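Local coordinates for ESX secretion system protein YukD (Bacillus subtilis, PDB 2BPS) that is required for secretion of YukE and is a probable component or regulator of the ESX/ESAT-6-like secretion system, built as a ubiquitin-like protein, at residues 7-12 / 76-81; 52-57 / 70-75. One frame throughout, in Å; residues are numbered along the deposited sequence.

Contact 1. Residues 7-12 / 76-81; sequences ITIDLK and DRLEIL
Thr8 to Asp10 pair in parallel with Arg77 to Glu79, joining the first and last strands at the centre of the mixed beta-grasp sheet of this ubiquitin-like protein; the strand axes approach to 4.7 Å. The backbone ladder zigzags. Thr8 N donates to Asp76 O, Leu78 N to Thr8 O (2.7 Å), Asp10 N to Leu78 O (2.9 Å), and a weak, longer bond from Ile80 N to Asp10 O closes it. The CA-H groups of Arg77 and Ile9 add contacts to Thr8 O and Leu78 O.

Apolar packing fills the face that helix 31-39 covers. Ile9 turns CD1 onto Leu78 CB and lays CG2 across Ile80 CD1 at 3.8 Å. The same CD1 of Ile80 meets Leu11 CD2 at 3.5 Å, these two side chains lying side by side and pointing the same way. Val32 of the helix touches Ile7 and Ile9; Trp37 and Ala36 reach Leu11 and Ile80.

Polar and charged side chains occupy the other face. Asp10 sets CG anti to its backbone N (chi1 -172°), and Arg77, extended from CG to NE, reaches over the same face to meet the carboxylate. A salt bridge joins them: the guanidinium grips one oxygen side-on, NH1 and NE both donating to Asp10 OD1, at 3.0 and 3.1 Å. OD1 lies in the guanidinium plane at its edge, but the carboxylate plane is turned 71° from it: NH1 comes from above that plane, NE on the anti side, from the same face. OD2 takes a weak bond from Lys12 N. Glu79 OE2 touches Lys12 CE, while its salt bridge goes to Arg53; Thr8 OG1 bonds to Asp20.

Asp10 and Glu79 carboxylates thus sit near each other, each met by its own arginine, an arrangement that probably offsets the mutual repulsion of these two buried residues.

Contact 2. Residues 52-57 / 70-75; sequences IRVVNK and CGITNG
In this ubiquitin-like beta-grasp fold, Ile72, on the loop before the last strand, packs against Val54 at the end of strand 51-54. The packing is between aliphatic branches: Val54 CG2 meets both CD1 and CG1 of Ile72, each at 4.0 Å, and the two side chains lie at a slant to one another. Ile72 sets CG1 anti to its carbonyl carbon (chi1 -71°), which brings CG1 up to the valine methyl. Leu67 and Ile5 also touch Ile72, while Phe61 and Leu78 border Val54, so this pair belongs to the apolar interior at one end of the sheet.

Beyond Val54 the chain makes a 3-10 turn at 55-57, with Lys57 N bonded back to Val54 O at 2.9 Å. The turn carries the solvent-exposed Lys57 toward the loop. Its chain is extended beyond CG and delivers NZ to within 3.2 Å of Gly71 O, although the angle is too poor for a hydrogen bond; NZ also has a weak, long ion pair with Asp76.

Glycines and polar contacts shape the loop. Gly71 and Gly75 both have positive phi (62° and 95°), a backbone setting that favours glycine. Asp76 accepts a hydrogen bond from Thr73 N, tying the loop to the residue just before the last strand, and Gly75 is bonded through its backbone to Asp6 on the first strand. Gly71 O, the carbonyl that Lys57 NZ approaches, already accepts a bond within the loop: Thr73 OG1 donates to it at 3.0 Å from above the carbonyl plane.

Overall arrangement
Both contacts involve one sheet: the loop 70-75 of contact 2 runs directly into residues 76-81 of contact 1, and strand 51-54 is the antiparallel neighbour of strand 77-80 on the side away from strand 4-10. Their centres lie about 9 Å apart, contact 1 about 5 Å from the centre of the chain and contact 2 about 9 Å. Val55 N probably bonds to Arg77 O (3.1 Å), and on the polar face Arg53 NH2 bridges to Glu79 OE2, also at 3.1 Å. Contact 1 is thus the buried parallel pairing in the middle, and contact 2 a smaller, partly exposed packing at the sheet's end.

Contact 1. Residues 7-12 / 76-81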
loop_
_atom_site.group_PDB
_atom_site.type_symbol
_atom_site.label_atom_id
_atom_site.label_comp_id
_atom_site.label_asym_id
_atom_site.label_seq_id
_atom_site.Cartn_x
_atom_site.Cartn_y
_atom_site.Cartn_z
ATOM N N ILE A 7 2.667 5.630 -6.361
ATOM C CA ILE A 7 1.331 5.148 -6.056
ATOM C C ILE A 7 0.661 6.033 -5.015
ATOM O O ILE A 7 1.245 7.025 -4.566
ATOM C CB ILE A 7 1.384 3.691 -5.553
ATOM C CG1 ILE A 7 2.237 3.609 -4.283
ATOM C CG2 ILE A 7 1.944 2.804 -6.653
ATOM C CD1 ILE A 7 2.376 2.216 -3.716
ATOM N N THR A 8 -0.571 5.681 -4.657
ATOM C CA THR A 8 -1.323 6.421 -3.654
ATOM C C THR A 8 -1.798 5.468 -2.577
ATOM O O THR A 8 -2.330 4.399 -2.884
ATOM C CB THR A 8 -2.549 7.076 -4.252
ATOM O OG1 THR A 8 -2.137 7.971 -5.270
ATOM C CG2 THR A 8 -3.301 7.850 -3.211
ATOM N N ILE A 9 -1.609 5.848 -1.318
ATOM C CA ILE A 9 -2.057 5.013 -0.223
ATOM C C ILE A 9 -3.287 5.646 0.418
ATOM O O ILE A 9 -3.286 6.831 0.758
ATOM C CB ILE A 9 -0.958 4.838 0.810
ATOM C CG1 ILE A 9 0.349 4.445 0.103
ATOM C CG2 ILE A 9 -1.370 3.787 1.820
ATOM C CD1 ILE A 9 0.240 3.272 -0.876
ATOM N N ASP A 10 -4.339 4.845 0.570
ATOM C CA ASP A 10 -5.597 5.308 1.138
ATOM C C ASP A 10 -5.932 4.622 2.467
ATOM O O ASP A 10 -6.202 3.430 2.514
ATOM C CB ASP A 10 -6.710 5.070 0.114
ATOM C CG ASP A 10 -8.032 5.697 0.515
ATOM O OD1 ASP A 10 -8.882 5.881 -0.386
ATOM O OD2 ASP A 10 -8.235 5.999 1.717
ATOM N N LEU A 11 -5.908 5.393 3.551
ATOM C CA LEU A 11 -6.220 4.873 4.877
ATOM C C LEU A 11 -7.702 5.078 5.196
ATOM O O LEU A 11 -8.069 5.458 6.311
ATOM C CB LEU A 11 -5.360 5.573 5.931
ATOM C CG LEU A 11 -3.856 5.328 5.800
ATOM C CD1 LEU A 11 -3.105 6.247 6.735
ATOM C CD2 LEU A 11 -3.543 3.878 6.110
ATOM N N LYS A 12 -8.547 4.821 4.205
ATOM C CA LYS A 12 -9.989 4.955 4.355
ATOM C C LYS A 12 -10.489 4.238 5.618
ATOM O O LYS A 12 -11.241 4.807 6.404
ATOM C CB LYS A 12 -10.674 4.374 3.111
ATOM C CG LYS A 12 -12.189 4.432 3.116
ATOM C CD LYS A 12 -12.795 3.657 1.932
ATOM C CE LYS A 12 -12.424 4.254 0.557
ATOM N NZ LYS A 12 -12.989 5.625 0.288
ATOM N N ASP A 76 -1.710 3.462 -9.496
ATOM C CA ASP A 76 -2.455 2.568 -8.607
ATOM C C ASP A 76 -2.737 3.183 -7.231
ATOM O O ASP A 76 -1.906 3.895 -6.657
ATOM C CB ASP A 76 -1.701 1.241 -8.418
ATOM C CG ASP A 76 -1.808 0.333 -9.625
ATOM O OD1 ASP A 76 -2.487 0.742 -10.591
ATOM O OD2 ASP A 76 -1.225 -0.776 -9.606
ATOM N N ARG A 77 -3.922 2.900 -6.708
ATOM C CA ARG A 77 -4.315 3.400 -5.402
ATOM C C ARG A 77 -4.463 2.176 -4.513
ATOM O O ARG A 77 -5.289 1.299 -4.792
ATOM C CB ARG A 77 -5.650 4.144 -5.509
ATOM C CG ARG A 77 -6.101 4.859 -4.248
ATOM C CD ARG A 77 -7.511 5.389 -4.447
ATOM N NE ARG A 77 -7.990 6.200 -3.324
ATOM C CZ ARG A 77 -8.052 7.532 -3.325
ATOM N NH1 ARG A 77 -8.505 8.175 -2.253
ATOM N NH2 ARG A 77 -7.669 8.222 -4.395
ATOM N N LEU A 78 -3.652 2.092 -3.461
ATOM C CA LEU A 78 -3.746 0.945 -2.565
ATOM C C LEU A 78 -4.551 1.305 -1.325
ATOM O O LEU A 78 -4.209 2.224 -0.581
ATOM C CB LEU A 78 -2.359 0.430 -2.147
ATOM C CG LEU A 78 -1.330 0.060 -3.222
ATOM C CD1 LEU A 78 -0.275 -0.850 -2.601
ATOM C CD2 LEU A 78 -1.990 -0.638 -4.391
ATOM N N GLU A 79 -5.634 0.576 -1.121
ATOM C CA GLU A 79 -6.502 0.795 0.018
ATOM C C GLU A 79 -6.075 -0.257 1.022
ATOM O O GLU A 79 -6.154 -1.453 0.738
ATOM C CB GLU A 79 -7.958 0.581 -0.414
ATOM C CG GLU A 79 -9.038 0.878 0.595
ATOM C CD GLU A 79 -10.432 0.560 0.036
ATOM O OE1 GLU A 79 -11.016 -0.499 0.387
ATOM O OE2 GLU A 79 -10.939 1.370 -0.774
ATOM N N ILE A 80 -5.576 0.184 2.171
ATOM C CA ILE A 80 -5.162 -0.745 3.214
ATOM C C ILE A 80 -6.427 -1.209 3.906
ATOM O O ILE A 80 -7.244 -0.391 4.325
ATOM C CB ILE A 80 -4.260 -0.067 4.254
ATOM C CG1 ILE A 80 -2.894 0.241 3.631
ATOM C CG2 ILE A 80 -4.121 -0.959 5.479
ATOM C CD1 ILE A 80 -2.027 1.170 4.459
ATOM N N LEU A 81 -6.607 -2.518 4.014
ATOM C CA LEU A 81 -7.805 -3.017 4.657
ATOM C C LEU A 81 -7.541 -3.156 6.145
ATOM O O LEU A 81 -6.354 -3.255 6.538
ATOM C CB LEU A 81 -8.214 -4.371 4.066
ATOM C CG LEU A 81 -8.464 -4.483 2.554
ATOM C CD1 LEU A 81 -8.738 -5.919 2.208
ATOM C CD2 LEU A 81 -9.631 -3.615 2.119
ATOM O OXT LEU A 81 -8.533 -3.173 6.898
#

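Contact 2. Residues 52-57 / 70-75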
loop_
_atom_site.group_PDB
_atom_site.type_symbol
_atom_site.label_atom_id
_atom_site.label_comp_id
_atom_site.label_asym_id
_atom_site.label_seq_id
_atom_site.Cartn_x
_atom_site.Cartn_y
_atom_site.Cartn_z
ATOM N N ILE A 52 -4.298 -5.637 1.117
ATOM C CA ILE A 52 -4.433 -4.433 0.305
ATOM C C ILE A 52 -5.372 -4.662 -0.863
ATOM O O ILE A 52 -5.426 -5.746 -1.441
ATOM C CB ILE A 52 -3.056 -3.984 -0.274
ATOM C CG1 ILE A 52 -2.322 -3.120 0.742
ATOM C CG2 ILE A 52 -3.233 -3.236 -1.586
ATOM C CD1 ILE A 52 -1.892 -3.869 1.961
ATOM N N ARG A 53 -6.102 -3.616 -1.211
ATOM C CA ARG A 53 -7.030 -3.665 -2.326
ATOM C C ARG A 53 -6.608 -2.608 -3.313
ATOM O O ARG A 53 -6.509 -1.442 -2.947
ATOM C CB ARG A 53 -8.436 -3.342 -1.852
ATOM C CG ARG A 53 -9.409 -3.177 -2.977
ATOM C CD ARG A 53 -10.690 -2.507 -2.516
ATOM N NE ARG A 53 -11.579 -2.321 -3.657
ATOM C CZ ARG A 53 -12.392 -1.286 -3.817
ATOM N NH1 ARG A 53 -13.156 -1.210 -4.898
ATOM N NH2 ARG A 53 -12.439 -0.326 -2.901
ATOM N N VAL A 54 -6.328 -2.993 -4.553
ATOM C CA VAL A 54 -5.969 -1.983 -5.535
ATOM C C VAL A 54 -7.282 -1.495 -6.088
ATOM O O VAL A 54 -7.875 -2.104 -6.969
ATOM C CB VAL A 54 -5.122 -2.529 -6.665
ATOM C CG1 VAL A 54 -4.855 -1.422 -7.674
ATOM C CG2 VAL A 54 -3.819 -3.061 -6.106
ATOM N N VAL A 55 -7.731 -0.386 -5.528
ATOM C CA VAL A 55 -8.991 0.230 -5.877
ATOM C C VAL A 55 -9.313 0.319 -7.364
ATOM O O VAL A 55 -10.358 -0.154 -7.814
ATOM C CB VAL A 55 -9.043 1.624 -5.266
ATOM C CG1 VAL A 55 -10.379 2.265 -5.545
ATOM C CG2 VAL A 55 -8.780 1.522 -3.769
ATOM N N ASN A 56 -8.417 0.935 -8.120
ATOM C CA ASN A 56 -8.620 1.116 -9.547
ATOM C C ASN A 56 -8.680 -0.199 -10.316
ATOM O O ASN A 56 -9.090 -0.227 -11.479
ATOM C CB ASN A 56 -7.515 2.019 -10.116
ATOM C CG ASN A 56 -6.109 1.517 -9.793
ATOM O OD1 ASN A 56 -5.409 0.991 -10.656
ATOM N ND2 ASN A 56 -5.695 1.685 -8.541
ATOM N N LYS A 57 -8.278 -1.287 -9.673
ATOM C CA LYS A 57 -8.300 -2.578 -10.329
ATOM C C LYS A 57 -9.164 -3.567 -9.600
ATOM O O LYS A 57 -9.241 -4.723 -9.990
ATOM C CB LYS A 57 -6.886 -3.133 -10.452
ATOM C CG LYS A 57 -6.076 -2.465 -11.534
ATOM C CD LYS A 57 -4.633 -2.910 -11.507
ATOM C CE LYS A 57 -3.808 -2.171 -12.572
ATOM N NZ LYS A 57 -2.334 -2.369 -12.391
ATOM N N CYS A 70 2.577 -8.086 -8.433
ATOM C CA CYS A 70 1.159 -7.781 -8.368
ATOM C C CYS A 70 0.775 -6.817 -9.465
ATOM O O CYS A 70 -0.351 -6.328 -9.503
ATOM C CB CYS A 70 0.821 -7.186 -7.014
ATOM S SG CYS A 70 1.190 -8.313 -5.684
ATOM N N GLY A 71 1.721 -6.547 -10.359
ATOM C CA GLY A 71 1.460 -5.638 -11.459
ATOM C C GLY A 71 1.118 -4.241 -10.987
ATOM O O GLY A 71 0.616 -3.427 -11.749
ATOM N N ILE A 72 1.390 -3.961 -9.719
ATOM C CA ILE A 72 1.118 -2.653 -9.151
ATOM C C ILE A 72 2.096 -1.625 -9.727
ATOM O O ILE A 72 3.307 -1.776 -9.605
ATOM C CB ILE A 72 1.217 -2.741 -7.614
ATOM C CG1 ILE A 72 0.010 -3.531 -7.101
ATOM C CG2 ILE A 72 1.303 -1.354 -6.991
ATOM C CD1 ILE A 72 0.038 -3.845 -5.638
ATOM N N THR A 73 1.560 -0.589 -10.369
ATOM C CA THR A 73 2.384 0.452 -10.997
ATOM C C THR A 73 1.888 1.849 -10.706
ATOM O O THR A 73 0.875 2.031 -10.033
ATOM C CB THR A 73 2.377 0.332 -12.516
ATOM O OG1 THR A 73 1.679 -0.863 -12.878
ATOM C CG2 THR A 73 3.803 0.312 -13.064
ATOM N N ASN A 74 2.590 2.832 -11.259
ATOM C CA ASN A 74 2.226 4.221 -11.060
ATOM C C ASN A 74 0.746 4.394 -11.338
ATOM O O ASN A 74 0.210 3.742 -12.224
ATOM C CB ASN A 74 3.034 5.116 -11.993
ATOM C CG ASN A 74 4.389 4.526 -12.332
ATOM O OD1 ASN A 74 4.483 3.598 -13.134
ATOM N ND2 ASN A 74 5.444 5.046 -11.713
ATOM N N GLY A 75 0.089 5.260 -10.570
ATOM C CA GLY A 75 -1.327 5.495 -10.768
ATOM C C GLY A 75 -2.191 4.651 -9.855
ATOM O O GLY A 75 -3.289 5.071 -9.484
#